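PDB 6CII: chlamydomonas reinhardtii THB1, which binds heme b as a group I truncated hemoglobin and probably takes up oxygen at the iron, which here carries cyanide. Local coordinates for residues 11-16 with 111-116; 54-59 with 65-70; 77-80 with 84-87. All coordinates share one frame; numbering follows the deposited sequence. Where two conformers were deposited one is given.

Contact 1 (11-16 with 111-116); sequences YSRMGG and KAEAMA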
loop_
_atom_site.group_PDB
_atom_site.type_symbol
_atom_site.label_atom_id
_atom_site.label_comp_id
_atom_site.label_asym_id
_atom_site.label_seq_id
_atom_site.Cartn_x
_atom_site.Cartn_y
_atom_site.Cartn_z
ATOM N N TYR A 11 5.809 11.608 3.165
ATOM C CA TYR A 11 4.800 11.399 4.194
ATOM C C TYR A 11 4.317 12.705 4.802
ATOM O O TYR A 11 3.117 12.972 4.836
ATOM C CB TYR A 11 5.408 10.516 5.271
ATOM C CG TYR A 11 4.536 10.235 6.468
ATOM C CD1 TYR A 11 4.754 10.911 7.679
ATOM C CD2 TYR A 11 3.551 9.263 6.417
ATOM C CE1 TYR A 11 3.986 10.612 8.799
ATOM C CE2 TYR A 11 2.778 8.952 7.537
ATOM C CZ TYR A 11 3.003 9.642 8.716
ATOM O OH TYR A 11 2.287 9.338 9.854
ATOM N N SER A 12 5.245 13.532 5.305
ATOM C CA SER A 12 4.821 14.782 5.922
ATOM C C SER A 12 4.162 15.705 4.912
ATOM O O SER A 12 3.139 16.339 5.220
ATOM C CB SER A 12 6.007 15.463 6.595
ATOM O OG SER A 12 6.456 14.612 7.620
ATOM N N ARG A 13 4.717 15.780 3.697
ATOM C CA ARG A 13 4.207 16.710 2.692
ATOM C C ARG A 13 2.816 16.326 2.218
ATOM O O ARG A 13 2.020 17.195 1.840
ATOM C CB ARG A 13 5.186 16.776 1.533
ATOM C CG ARG A 13 6.505 17.507 1.908
ATOM C CD ARG A 13 7.531 17.573 0.764
ATOM N NE ARG A 13 8.194 16.297 0.502
ATOM C CZ ARG A 13 8.052 15.609 -0.632
ATOM N NH1 ARG A 13 7.297 16.097 -1.602
ATOM N NH2 ARG A 13 8.680 14.459 -0.815
ATOM N N MET A 14 2.501 15.036 2.231
ATOM C CA MET A 14 1.172 14.647 1.788
ATOM C C MET A 14 0.129 14.775 2.891
ATOM O O MET A 14 -1.051 14.518 2.633
ATOM C CB MET A 14 1.205 13.218 1.212
ATOM C CG MET A 14 1.507 12.106 2.201
ATOM S SD MET A 14 1.931 10.525 1.385
ATOM C CE MET A 14 0.829 10.579 -0.042
ATOM N N GLY A 15 0.521 15.206 4.087
ATOM C CA GLY A 15 -0.424 15.366 5.173
ATOM C C GLY A 15 -0.222 14.404 6.318
ATOM O O GLY A 15 -1.022 14.412 7.263
ATOM N N GLY A 16 0.806 13.567 6.260
ATOM C CA GLY A 16 1.166 12.780 7.424
ATOM C C GLY A 16 0.145 11.715 7.769
ATOM O O GLY A 16 -0.491 11.109 6.900
ATOM N N LYS A 111 1.555 12.503 -5.564
ATOM C CA LYS A 111 0.991 11.223 -5.983
ATOM C C LYS A 111 1.977 10.432 -6.851
ATOM O O LYS A 111 2.136 9.227 -6.672
ATOM C CB LYS A 111 -0.335 11.447 -6.717
ATOM C CG LYS A 111 -1.045 10.127 -7.059
ATOM C CD LYS A 111 -2.482 10.390 -7.616
ATOM C CE LYS A 111 -2.459 11.182 -8.909
ATOM N NZ LYS A 111 -2.081 10.290 -10.017
ATOM N N ALA A 112 2.674 11.107 -7.787
ATOM C CA ALA A 112 3.624 10.405 -8.639
ATOM C C ALA A 112 4.756 9.826 -7.819
ATOM O O ALA A 112 5.190 8.692 -8.057
ATOM C CB ALA A 112 4.188 11.352 -9.704
ATOM N N GLU A 113 5.255 10.596 -6.850
ATOM C CA GLU A 113 6.326 10.094 -6.000
ATOM C C GLU A 113 5.862 8.863 -5.231
ATOM O O GLU A 113 6.557 7.840 -5.179
ATOM C CB GLU A 113 6.788 11.179 -5.030
ATOM C CG GLU A 113 8.008 10.697 -4.251
ATOM C CD GLU A 113 8.674 11.779 -3.416
ATOM O OE1 GLU A 113 8.253 12.949 -3.497
ATOM O OE2 GLU A 113 9.627 11.432 -2.685
ATOM N N ALA A 114 4.690 8.968 -4.598
ATOM C CA ALA A 114 4.168 7.852 -3.818
ATOM C C ALA A 114 4.003 6.626 -4.694
ATOM O O ALA A 114 4.375 5.508 -4.305
ATOM C CB ALA A 114 2.830 8.253 -3.175
ATOM N N MET A 115 3.485 6.816 -5.900
ATOM C CA MET A 115 3.210 5.646 -6.716
ATOM C C MET A 115 4.493 5.055 -7.275
ATOM O O MET A 115 4.562 3.845 -7.507
ATOM C CB MET A 115 2.225 6.004 -7.830
ATOM C CG MET A 115 0.824 6.328 -7.331
ATOM S SD MET A 115 0.081 5.153 -6.163
ATOM C CE MET A 115 0.281 3.617 -7.096
ATOM N N ALA A 116 5.532 5.873 -7.472
ATOM C CA ALA A 116 6.815 5.297 -7.870
ATOM C C ALA A 116 7.426 4.480 -6.744
ATOM O O ALA A 116 8.071 3.452 -6.990
ATOM C CB ALA A 116 7.765 6.404 -8.300
#
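R13 and E113 meet in a salt bridge near the protein surface. R13 NH2 donates to E113 OE1 over 3.1 Å, and the N-H points almost straight at the acceptor, at 178°. E113 OE1 lies in the guanidinium plane, at its edge, while the guanidinium and carboxylate planes are turned 29° apart; OE1 is approached on its syn side, somewhat out of the carboxylate plane. The other oxygen stays longer, with R13 NH2 to E113 OE2 at 3.7 Å, so the grip is essentially one-pronged. E113 reaches over because its CG stands anti to the backbone N (chi1 -174°) and the chain beyond is extended, whereas R13 bends at chi3; the two side chains cross at about a right angle. The stronger hold on R13 comes from D8, whose carbonyl O accepts from NE, and the bridge to E113 adds to it.

The backbone of 11-16 is closed by a Schellman motif, which ends the short helix 10-13, packed beside helix 108-126 in this truncated (2-on-2) globin. G15 takes positive phi, while G16 N bonds to Y11 O at 2.8 Å and G15 N to S12 O at 3.1 Å. The turn brings G16 CA over the centre of one face of the Y11 ring.

Apolar packing is slight. M14, modelled in two conformers, brings its CE to 4.4 Å from A114 CB in the one given here, a loose approach consistent with the 8.5 Å between the CA atoms of M14 and K111. F61 touches both M14 and A114, and L10 lies against A114 and E113.

Contact 2 (54-59 with 65-70); sequences VAFMTY and GAYEGR. With HEM (protoporphyrin IX containing Fe), chain B.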
loop_
_atom_site.group_PDB
_atom_site.type_symbol
_atom_site.label_atom_id
_atom_site.label_comp_id
_atom_site.label_asym_id
_atom_site.label_seq_id
_atom_site.Cartn_x
_atom_site.Cartn_y
_atom_site.Cartn_z
ATOM N N VAL A 54 -0.780 0.816 6.977
ATOM C CA VAL A 54 -0.390 2.155 7.395
ATOM C C VAL A 54 1.077 2.160 7.810
ATOM O O VAL A 54 1.839 3.047 7.409
ATOM C CB VAL A 54 -1.297 2.677 8.522
ATOM C CG1 VAL A 54 -0.729 3.994 9.068
ATOM C CG2 VAL A 54 -2.709 2.899 7.988
ATOM N N ALA A 55 1.501 1.152 8.592
ATOM C CA ALA A 55 2.882 1.139 9.077
ATOM C C ALA A 55 3.865 1.026 7.924
ATOM O O ALA A 55 4.899 1.722 7.895
ATOM C CB ALA A 55 3.080 -0.009 10.085
ATOM N N PHE A 56 3.538 0.190 6.937
ATOM C CA PHE A 56 4.433 0.017 5.802
ATOM C C PHE A 56 4.507 1.280 4.971
ATOM O O PHE A 56 5.598 1.746 4.620
ATOM C CB PHE A 56 3.995 -1.143 4.913
ATOM C CG PHE A 56 4.887 -1.303 3.720
ATOM C CD1 PHE A 56 6.151 -1.841 3.863
ATOM C CD2 PHE A 56 4.491 -0.851 2.465
ATOM C CE1 PHE A 56 7.013 -1.950 2.759
ATOM C CE2 PHE A 56 5.351 -0.956 1.371
ATOM C CZ PHE A 56 6.597 -1.505 1.530
ATOM N N MET A 57 3.350 1.846 4.624
ATOM C CA MET A 57 3.335 3.044 3.795
ATOM C C MET A 57 4.019 4.203 4.502
ATOM O O MET A 57 4.748 4.985 3.877
ATOM C CB MET A 57 1.895 3.417 3.443
ATOM C CG MET A 57 1.199 2.378 2.608
ATOM S SD MET A 57 1.838 2.420 0.938
ATOM C CE MET A 57 0.859 1.143 0.147
ATOM N N THR A 58 3.787 4.326 5.806
ATOM C CA THR A 58 4.445 5.377 6.579
ATOM C C THR A 58 5.963 5.266 6.457
ATOM O O THR A 58 6.658 6.269 6.232
ATOM C CB THR A 58 4.003 5.252 8.034
ATOM O OG1 THR A 58 2.591 5.491 8.138
ATOM C CG2 THR A 58 4.740 6.256 8.897
ATOM N N TYR A 59 6.477 4.044 6.581
ATOM C CA TYR A 59 7.913 3.794 6.442
ATOM C C TYR A 59 8.423 4.158 5.047
ATOM O O TYR A 59 9.394 4.917 4.917
ATOM C CB TYR A 59 8.215 2.329 6.766
ATOM C CG TYR A 59 9.621 1.925 6.397
ATOM C CD1 TYR A 59 10.704 2.465 7.067
ATOM C CD2 TYR A 59 9.857 1.053 5.348
ATOM C CE1 TYR A 59 11.994 2.117 6.738
ATOM C CE2 TYR A 59 11.163 0.693 5.003
ATOM C CZ TYR A 59 12.216 1.233 5.704
ATOM O OH TYR A 59 13.509 0.895 5.369
ATOM N N GLY A 65 11.337 5.651 11.114
ATOM C CA GLY A 65 12.753 5.383 11.021
ATOM C C GLY A 65 13.109 4.059 10.385
ATOM O O GLY A 65 13.943 4.010 9.476
ATOM N N ALA A 66 12.486 2.979 10.844
ATOM C CA ALA A 66 12.886 1.654 10.396
ATOM C C ALA A 66 11.708 0.705 10.518
ATOM O O ALA A 66 11.118 0.568 11.593
ATOM C CB ALA A 66 14.077 1.138 11.207
ATOM N N TYR A 67 11.389 0.042 9.412
ATOM C CA TYR A 67 10.200 -0.789 9.350
ATOM C C TYR A 67 10.313 -1.957 10.325
ATOM O O TYR A 67 11.349 -2.627 10.395
ATOM C CB TYR A 67 10.010 -1.288 7.923
ATOM C CG TYR A 67 8.732 -2.022 7.721
ATOM C CD1 TYR A 67 8.715 -3.267 7.110
ATOM C CD2 TYR A 67 7.541 -1.487 8.160
ATOM C CE1 TYR A 67 7.543 -3.944 6.935
ATOM C CE2 TYR A 67 6.372 -2.149 7.983
ATOM C CZ TYR A 67 6.377 -3.378 7.370
ATOM O OH TYR A 67 5.195 -4.042 7.205
ATOM N N GLU A 68 9.250 -2.186 11.096
ATOM C CA GLU A 68 9.228 -3.264 12.075
ATOM C C GLU A 68 8.285 -4.396 11.696
ATOM O O GLU A 68 8.117 -5.342 12.477
ATOM C CB GLU A 68 8.865 -2.705 13.456
ATOM C CG GLU A 68 10.083 -2.188 14.206
ATOM C CD GLU A 68 9.763 -1.059 15.162
ATOM O OE1 GLU A 68 8.634 -1.025 15.697
ATOM O OE2 GLU A 68 10.649 -0.200 15.367
ATOM N N GLY A 69 7.671 -4.335 10.525
ATOM C CA GLY A 69 6.836 -5.417 10.065
ATOM C C GLY A 69 7.648 -6.522 9.408
ATOM O O GLY A 69 8.875 -6.494 9.332
ATOM N N ARG A 70 6.927 -7.510 8.908
ATOM C CA ARG A 70 7.541 -8.642 8.235
ATOM C C ARG A 70 7.988 -8.248 6.830
ATOM O O ARG A 70 7.332 -7.444 6.159
ATOM C CB ARG A 70 6.530 -9.783 8.196
ATOM C CG ARG A 70 6.958 -11.034 7.497
ATOM C CD ARG A 70 5.874 -12.059 7.717
ATOM N NE ARG A 70 6.173 -13.324 7.077
ATOM C CZ ARG A 70 5.247 -14.218 6.778
ATOM N NH1 ARG A 70 3.969 -13.973 7.064
ATOM N NH2 ARG A 70 5.591 -15.353 6.206
HETATM C CHA HEM B . -0.106 -8.547 3.484
HETATM C CHB HEM B . 1.930 -4.595 1.441
HETATM C CHC HEM B . 0.346 -6.130 -2.971
HETATM C CHD HEM B . -2.471 -9.500 -0.699
HETATM C C1A HEM B . 0.589 -7.381 3.268
HETATM C C2A HEM B . 1.245 -6.622 4.306
HETATM C C3A HEM B . 1.788 -5.543 3.747
HETATM C C4A HEM B . 1.505 -5.542 2.343
HETATM C CMA HEM B . 2.596 -4.411 4.419
HETATM C CAA HEM B . 1.280 -7.071 5.786
HETATM C CBA HEM B . 2.468 -8.032 5.943
HETATM C CGA HEM B . 2.684 -8.341 7.396
HETATM O O1A HEM B . 3.435 -7.575 8.045
HETATM O O2A HEM B . 2.092 -9.331 7.896
HETATM C C1B HEM B . 1.640 -4.689 0.089
HETATM C C2B HEM B . 2.000 -3.691 -0.876
HETATM C C3B HEM B . 1.578 -4.079 -2.081
HETATM C C4B HEM B . 0.914 -5.365 -1.947
HETATM C CMB HEM B . 2.763 -2.394 -0.535
HETATM C CAB HEM B . 1.806 -3.242 -3.353
HETATM C CBB HEM B . 1.020 -3.333 -4.420
HETATM C C1C HEM B . -0.542 -7.159 -2.702
HETATM C C2C HEM B . -1.293 -7.912 -3.690
HETATM C C3C HEM B . -2.045 -8.832 -3.053
HETATM C C4C HEM B . -1.839 -8.691 -1.632
HETATM C CMC HEM B . -1.150 -7.662 -5.211
HETATM C CAC HEM B . -3.039 -9.878 -3.631
HETATM C CBC HEM B . -3.893 -9.478 -4.560
HETATM C C1D HEM B . -2.066 -9.455 0.631
HETATM C C2D HEM B . -2.670 -10.264 1.647
HETATM C C3D HEM B . -2.035 -10.027 2.816
HETATM C C4D HEM B . -0.997 -9.064 2.571
HETATM C CMD HEM B . -3.861 -11.219 1.403
HETATM C CAD HEM B . -2.370 -10.680 4.170
HETATM C CBD HEM B . -1.799 -12.099 4.201
HETATM C CGD HEM B . -2.153 -12.754 5.519
HETATM O O1D HEM B . -2.674 -13.898 5.497
HETATM O O2D HEM B . -1.907 -12.135 6.586
HETATM N NA HEM B . 0.784 -6.683 2.087
HETATM N NB HEM B . 0.959 -5.702 -0.599
HETATM N NC HEM B . -0.875 -7.690 -1.447
HETATM N ND HEM B . -1.041 -8.719 1.230
HETATM FE FE HEM B . -0.035 -7.204 0.351
#
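Y59 and Y67 bring the two backbones together, their CA atoms 5.9 Å apart, where the irregular segment 65-70 passes the last turns of helix 46-60. No hydrogen bond joins the two; aromatic side chains make the contact. Y67 CB sits over the centre of the Y59 ring, 3.5 Å from its centroid, a CH-pi contact, and Y67 N lies over the same ring, 3.4 Å from Y59 CE1. The two rings are near parallel, 25° apart, but slid so far that they barely overlap.

F56 meets Y67 differently. Its edge is turned to the Y67 face, planes 80° apart, in a T-shaped pair with F56 CD1 3.8 Å from Y67 CZ. G69 N covers the opposite face, so the Y67 ring is sandwiched.

This aromatic cluster links the distal helix of the truncated globin to the loop before the proximal helix 72-82, beside the heme. With CG anti to the backbone N (chi1 178°), F56 reaches the porphyrin edge, its CE2 3.5 Å from heme methyl CMB. The neighbouring methyl CMA is approached by both F56 CB, at 3.6 Å, and Y67 OH, at 3.8 Å. A55 adds a weaker touch, its CB against Y67 CE2.

Contact 3 (77-80 with 84-87); sequences RRLI and GMNH. With HEM (protoporphyrin IX containing Fe), chain B.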
loop_
_atom_site.group_PDB
_atom_site.type_symbol
_atom_site.label_atom_id
_atom_site.label_comp_id
_atom_site.label_asym_id
_atom_site.label_seq_id
_atom_site.Cartn_x
_atom_site.Cartn_y
_atom_site.Cartn_z
ATOM N N ARG A 77 4.947 -14.492 -0.180
ATOM C CA ARG A 77 5.425 -15.696 -0.862
ATOM C C ARG A 77 4.351 -16.774 -0.914
ATOM O O ARG A 77 4.136 -17.391 -1.963
ATOM C CB ARG A 77 6.690 -16.218 -0.180
ATOM C CG ARG A 77 7.345 -17.394 -0.964
ATOM C CD ARG A 77 8.699 -17.803 -0.375
ATOM N NE ARG A 77 8.569 -18.159 1.035
ATOM C CZ ARG A 77 9.153 -17.507 2.039
ATOM N NH1 ARG A 77 9.948 -16.465 1.797
ATOM N NH2 ARG A 77 8.942 -17.906 3.289
ATOM N N ARG A 78 3.641 -17.006 0.193
ATOM C CA ARG A 78 2.635 -18.062 0.165
ATOM C C ARG A 78 1.502 -17.706 -0.783
ATOM O O ARG A 78 0.905 -18.597 -1.397
ATOM C CB ARG A 78 2.101 -18.323 1.572
ATOM C CG ARG A 78 1.572 -17.089 2.283
ATOM C CD ARG A 78 1.461 -17.352 3.767
ATOM N NE ARG A 78 0.654 -16.329 4.416
ATOM C CZ ARG A 78 1.134 -15.197 4.913
ATOM N NH1 ARG A 78 2.428 -14.937 4.842
ATOM N NH2 ARG A 78 0.319 -14.326 5.490
ATOM N N LEU A 79 1.198 -16.419 -0.916
ATOM C CA LEU A 79 0.111 -16.012 -1.790
ATOM C C LEU A 79 0.464 -16.271 -3.241
ATOM O O LEU A 79 -0.391 -16.685 -4.038
ATOM C CB LEU A 79 -0.162 -14.526 -1.590
ATOM C CG LEU A 79 -0.728 -14.133 -0.232
ATOM C CD1 LEU A 79 -0.550 -12.619 -0.004
ATOM C CD2 LEU A 79 -2.188 -14.480 -0.239
ATOM N N ILE A 80 1.720 -16.008 -3.597
ATOM C CA ILE A 80 2.188 -16.204 -4.968
ATOM C C ILE A 80 2.328 -17.692 -5.271
ATOM O O ILE A 80 1.938 -18.155 -6.350
ATOM C CB ILE A 80 3.517 -15.455 -5.153
ATOM C CG1 ILE A 80 3.310 -13.952 -4.992
ATOM C CG2 ILE A 80 4.099 -15.722 -6.516
ATOM C CD1 ILE A 80 4.561 -13.234 -4.594
ATOM N N GLY A 84 -2.062 -18.125 -6.418
ATOM C CA GLY A 84 -2.177 -17.479 -7.710
ATOM C C GLY A 84 -2.040 -15.977 -7.709
ATOM O O GLY A 84 -2.455 -15.326 -8.681
ATOM N N MET A 85 -1.443 -15.395 -6.663
ATOM C CA MET A 85 -1.192 -13.950 -6.683
ATOM C C MET A 85 -0.182 -13.626 -7.779
ATOM O O MET A 85 0.855 -14.293 -7.897
ATOM C CB MET A 85 -0.671 -13.459 -5.317
ATOM C CG MET A 85 -0.242 -11.959 -5.334
ATOM S SD MET A 85 0.439 -11.468 -3.718
ATOM C CE MET A 85 1.531 -10.185 -4.244
ATOM N N ASN A 86 -0.458 -12.588 -8.577
ATOM C CA ASN A 86 0.395 -12.357 -9.731
ATOM C C ASN A 86 0.584 -10.872 -9.992
ATOM O O ASN A 86 0.045 -10.005 -9.298
ATOM C CB ASN A 86 -0.146 -13.104 -10.965
ATOM C CG ASN A 86 -1.513 -12.642 -11.389
ATOM O OD1 ASN A 86 -1.819 -11.452 -11.362
ATOM N ND2 ASN A 86 -2.355 -13.592 -11.829
ATOM N N HIS A 87 1.386 -10.590 -11.021
ATOM C CA HIS A 87 1.730 -9.211 -11.337
ATOM C C HIS A 87 0.517 -8.399 -11.750
ATOM O O HIS A 87 0.481 -7.180 -11.529
ATOM C CB HIS A 87 2.795 -9.200 -12.429
ATOM C CG HIS A 87 4.187 -9.321 -11.902
ATOM N ND1 HIS A 87 4.647 -10.443 -11.243
ATOM C CD2 HIS A 87 5.220 -8.446 -11.922
ATOM C CE1 HIS A 87 5.911 -10.261 -10.899
ATOM N NE2 HIS A 87 6.281 -9.054 -11.293
HETATM C CHA HEM B . -0.106 -8.547 3.484
HETATM C CHB HEM B . 1.930 -4.595 1.441
HETATM C CHC HEM B . 0.346 -6.130 -2.971
HETATM C CHD HEM B . -2.471 -9.500 -0.699
HETATM C C1A HEM B . 0.589 -7.381 3.268
HETATM C C2A HEM B . 1.245 -6.622 4.306
HETATM C C3A HEM B . 1.788 -5.543 3.747
HETATM C C4A HEM B . 1.505 -5.542 2.343
HETATM C CMA HEM B . 2.596 -4.411 4.419
HETATM C CAA HEM B . 1.280 -7.071 5.786
HETATM C CBA HEM B . 2.468 -8.032 5.943
HETATM C CGA HEM B . 2.684 -8.341 7.396
HETATM O O1A HEM B . 3.435 -7.575 8.045
HETATM O O2A HEM B . 2.092 -9.331 7.896
HETATM C C1B HEM B . 1.640 -4.689 0.089
HETATM C C2B HEM B . 2.000 -3.691 -0.876
HETATM C C3B HEM B . 1.578 -4.079 -2.081
HETATM C C4B HEM B . 0.914 -5.365 -1.947
HETATM C CMB HEM B . 2.763 -2.394 -0.535
HETATM C CAB HEM B . 1.806 -3.242 -3.353
HETATM C CBB HEM B . 1.020 -3.333 -4.420
HETATM C C1C HEM B . -0.542 -7.159 -2.702
HETATM C C2C HEM B . -1.293 -7.912 -3.690
HETATM C C3C HEM B . -2.045 -8.832 -3.053
HETATM C C4C HEM B . -1.839 -8.691 -1.632
HETATM C CMC HEM B . -1.150 -7.662 -5.211
HETATM C CAC HEM B . -3.039 -9.878 -3.631
HETATM C CBC HEM B . -3.893 -9.478 -4.560
HETATM C C1D HEM B . -2.066 -9.455 0.631
HETATM C C2D HEM B . -2.670 -10.264 1.647
HETATM C C3D HEM B . -2.035 -10.027 2.816
HETATM C C4D HEM B . -0.997 -9.064 2.571
HETATM C CMD HEM B . -3.861 -11.219 1.403
HETATM C CAD HEM B . -2.370 -10.680 4.170
HETATM C CBD HEM B . -1.799 -12.099 4.201
HETATM C CGD HEM B . -2.153 -12.754 5.519
HETATM O O1D HEM B . -2.674 -13.898 5.497
HETATM O O2D HEM B . -1.907 -12.135 6.586
HETATM N NA HEM B . 0.784 -6.683 2.087
HETATM N NB HEM B . 0.959 -5.702 -0.599
HETATM N NC HEM B . -0.875 -7.690 -1.447
HETATM N ND HEM B . -1.041 -8.719 1.230
HETATM FE FE HEM B . -0.035 -7.204 0.351
HETATM O O HOH W 1 -0.306 -20.185 -7.093
HETATM O O HOH W 2 1.095 -16.823 -8.672
#
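The end of the proximal helix of this truncated globin, helix 72-82, and the turn that follows it form a wall of the heme pocket, where L79 and I80 meet M85 on the way to helix 87-103. H76, the axial ligand of the heme iron, is carried on the same helix, and its side chain lies close to that of M85.

A single direct backbone bond closes the turn: M85 N donates to L79 O at 3.1 Å and 167°. G84, with positive phi, makes the bend that swings M85 back toward the helix. Beside this bond M85 CB lies 3.5 Å from L79 O, and M85 SD rests 3.8 Å from L79 CB. I80 CG1 touches the same sulfur more loosely, at 4.0 Å.

M85 and L79 both reach the porphyrin. M85 places CG anti to its backbone N (chi1 174°) and runs out extended, which carries SD to 3.7 Å from heme C3C and CE to a similar distance from C2C. L79 presents CD1 to the adjacent pyrrole, 3.6 Å from heme C1D. Residues I125 and F126 of helix 108-126 also touch M85, and F126 touches I80 as well. Past the turn, N86 is the N-cap of helix 87-103, its OD1 accepting from H89 N.

Two waters bridge the I80 carbonyl, in the last turn of the helix, to the residues that follow. One donates to I80 O and accepts from G84 N; the other donates to both I80 O and M85 O, at 2.7 Å from M85 O.

From the N terminus, contact 1 opens in helix 10-13 and closes only in helix 108-126, with 94 residues between its segments, and so ties the two ends of the globin together. Contacts 2 and 3 both fall within that span and follow one another without crossing. Contact 2 closes a short loop between helix 46-60 and the segment leading to helix 72-82; contact 3 then closes a tighter one at the far end of helix 72-82, before helix 87-103. Contacts 1 and 2 adjoin, Y11 CE2 packing 3.5 Å from T58 OG1. Contacts 2 and 3 share the heme, and R70 and R78 also come close to each other, whereas contacts 1 and 3 lie on opposite sides of the chain's centre.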